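Local atomic coordinates of putative transcriptional regulator, IclR family (Arthrobacter aurescens, PDB entry 3OBF), a protein that probably regulates transcription as an IclR-family DNA-binding factor, of which this chain is the C-terminal, GAF-like domain. Residues G21-L26 against V37-S42. Numbering follows the deposited sequence.
Sequences GETSAL and VEQIPS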
loop_
_atom_site.group_PDB
_atom_site.type_symbol
_atom_site.label_atom_id
_atom_site.label_comp_id
_atom_site.label_asym_id
_atom_site.label_seq_id
_atom_site.Cartn_x
_atom_site.Cartn_y
_atom_site.Cartn_z
ATOM N N GLY A 21 -3.489 4.897 -15.890
ATOM C CA GLY A 21 -2.482 5.826 -16.387
ATOM C C GLY A 21 -1.443 6.139 -15.337
ATOM O O GLY A 21 -0.587 6.997 -15.551
ATOM N N GLU A 22 -1.482 5.429 -14.209
ATOM C CA GLU A 22 -0.542 5.688 -13.122
ATOM C C GLU A 22 0.369 4.478 -12.864
ATOM O O GLU A 22 0.062 3.370 -13.281
ATOM C CB GLU A 22 -1.308 6.066 -11.851
ATOM C CG GLU A 22 -2.224 7.302 -11.981
ATOM C CD GLU A 22 -1.465 8.632 -12.103
ATOM O OE1 GLU A 22 -0.226 8.656 -11.974
ATOM O OE2 GLU A 22 -2.114 9.681 -12.302
ATOM N N THR A 23 1.499 4.717 -12.208
ATOM C CA THR A 23 2.369 3.627 -11.731
ATOM C C THR A 23 1.584 2.610 -10.859
ATOM O O THR A 23 0.738 3.024 -10.075
ATOM C CB THR A 23 3.507 4.242 -10.924
ATOM O OG1 THR A 23 4.216 5.132 -11.780
ATOM C CG2 THR A 23 4.463 3.178 -10.338
ATOM N N SER A 24 1.842 1.303 -11.045
ATOM C CA SER A 24 1.324 0.201 -10.181
ATOM C C SER A 24 2.548 -0.516 -9.609
ATOM O O SER A 24 3.537 -0.682 -10.316
ATOM C CB SER A 24 0.599 -0.865 -10.985
ATOM O OG SER A 24 -0.340 -0.261 -11.811
ATOM N N ALA A 25 2.476 -0.962 -8.360
ATOM C CA ALA A 25 3.626 -1.582 -7.720
ATOM C C ALA A 25 3.185 -2.684 -6.799
ATOM O O ALA A 25 2.132 -2.590 -6.182
ATOM C CB ALA A 25 4.411 -0.553 -6.932
ATOM N N LEU A 26 4.004 -3.724 -6.701
ATOM C CA LEU A 26 3.808 -4.759 -5.743
ATOM C C LEU A 26 4.810 -4.505 -4.606
ATOM O O LEU A 26 6.028 -4.427 -4.830
ATOM C CB LEU A 26 4.052 -6.139 -6.380
ATOM C CG LEU A 26 3.810 -7.367 -5.462
ATOM C CD1 LEU A 26 2.297 -7.601 -5.264
ATOM C CD2 LEU A 26 4.459 -8.655 -6.003
ATOM N N VAL A 37 8.961 -4.353 -5.041
ATOM C CA VAL A 37 9.687 -5.471 -5.665
ATOM C C VAL A 37 9.290 -5.689 -7.133
ATOM O O VAL A 37 9.923 -6.478 -7.819
ATOM C CB VAL A 37 9.487 -6.798 -4.903
ATOM C CG1 VAL A 37 10.025 -6.688 -3.493
ATOM C CG2 VAL A 37 7.998 -7.283 -4.955
ATOM N N GLU A 38 8.231 -5.014 -7.587
ATOM C CA GLU A 38 7.778 -5.104 -8.964
ATOM C C GLU A 38 6.891 -3.896 -9.250
ATOM O O GLU A 38 5.990 -3.587 -8.464
ATOM C CB GLU A 38 6.982 -6.396 -9.189
ATOM C CG GLU A 38 6.848 -6.809 -10.646
ATOM C CD GLU A 38 6.409 -8.273 -10.772
ATOM O OE1 GLU A 38 7.217 -9.065 -11.306
ATOM O OE2 GLU A 38 5.278 -8.627 -10.326
ATOM N N GLN A 39 7.133 -3.219 -10.369
ATOM C CA GLN A 39 6.345 -2.043 -10.706
ATOM C C GLN A 39 6.270 -1.753 -12.214
ATOM O O GLN A 39 7.148 -2.160 -12.985
ATOM C CB GLN A 39 6.858 -0.821 -9.910
ATOM C CG GLN A 39 8.212 -0.281 -10.382
ATOM C CD GLN A 39 8.057 0.926 -11.292
ATOM O OE1 GLN A 39 8.140 0.794 -12.505
ATOM N NE2 GLN A 39 7.816 2.108 -10.706
ATOM N N ILE A 40 5.206 -1.060 -12.617
ATOM C CA ILE A 40 4.995 -0.617 -13.997
ATOM C C ILE A 40 4.942 0.894 -13.928
ATOM O O ILE A 40 4.168 1.435 -13.163
ATOM C CB ILE A 40 3.628 -1.054 -14.548
ATOM C CG1 ILE A 40 3.305 -2.514 -14.210
ATOM C CG2 ILE A 40 3.517 -0.741 -16.120
ATOM C CD1 ILE A 40 4.154 -3.495 -14.996
ATOM N N PRO A 41 5.730 1.603 -14.738
ATOM C CA PRO A 41 5.666 3.074 -14.594
ATOM C C PRO A 41 4.425 3.711 -15.274
ATOM O O PRO A 41 3.925 3.182 -16.278
ATOM C CB PRO A 41 6.960 3.558 -15.296
ATOM C CG PRO A 41 7.164 2.523 -16.430
ATOM C CD PRO A 41 6.774 1.169 -15.687
ATOM N N SER A 42 3.944 4.822 -14.703
ATOM C CA SER A 42 2.965 5.700 -15.333
ATOM C C SER A 42 3.388 6.038 -16.772
ATOM O O SER A 42 4.575 6.211 -17.043
ATOM C CB SER A 42 2.869 7.002 -14.531
ATOM O OG SER A 42 2.000 7.928 -15.154
#
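Thr-23 and Ser-42 carry the pairing of this hairpin past the last backbone bond of its strands. With chi1 at -60°, Thr-23 sets OG1 beside its own backbone N, where OG1 accepts a hydrogen bond from N of Ser-42, 3.0 Å away. The same torsion sends CG2 anti to the backbone N, where it packs 3.5 Å from NE2 of Gln-39, the two side chains crossing obliquely. An alanine at Thr-23 would remove both branches and would probably leave the Ser-42 N-H without this acceptor and loosen the methyl packing on Gln-39. Ser-42 answers with OG anti to its backbone N (chi1 176°), donating to Gly-21 O at 2.8 Å in the carbonyl plane; OG is also hydrogen-bonded to N of His-44. These bonds extend the open end of the antiparallel hairpin 24-29/34-40, part of the sheet of the IclR C-terminal domain, just after helix 3-20, which the chain leaves at Gly-21 with positive phi. Within the strands, Ser-24 and Ile-40 form a hydrogen-bonded pair, with N of Ile-40 2.9 Å from O of Ser-24; both side chains turn to helix 3-20, and Ser-24 OG is hydrogen-bonded to OG1 of Thr-17. On the other face, Ala-25 CB meets Gln-39 CB at 3.9 Å, while the Gln-39 chain, bent at chi2 (99°), carries NE2 to Ala-50 O. Val-37 and Glu-38 both face Leu-26 in a classic beta bulge: Leu-26 N reaches Glu-38 O at 2.7 Å, and Val-37 N bonds Leu-26 O. Val-37 holds CG2 in the crowded position, setting it obliquely against Leu-26 CD2 at 3.9 Å.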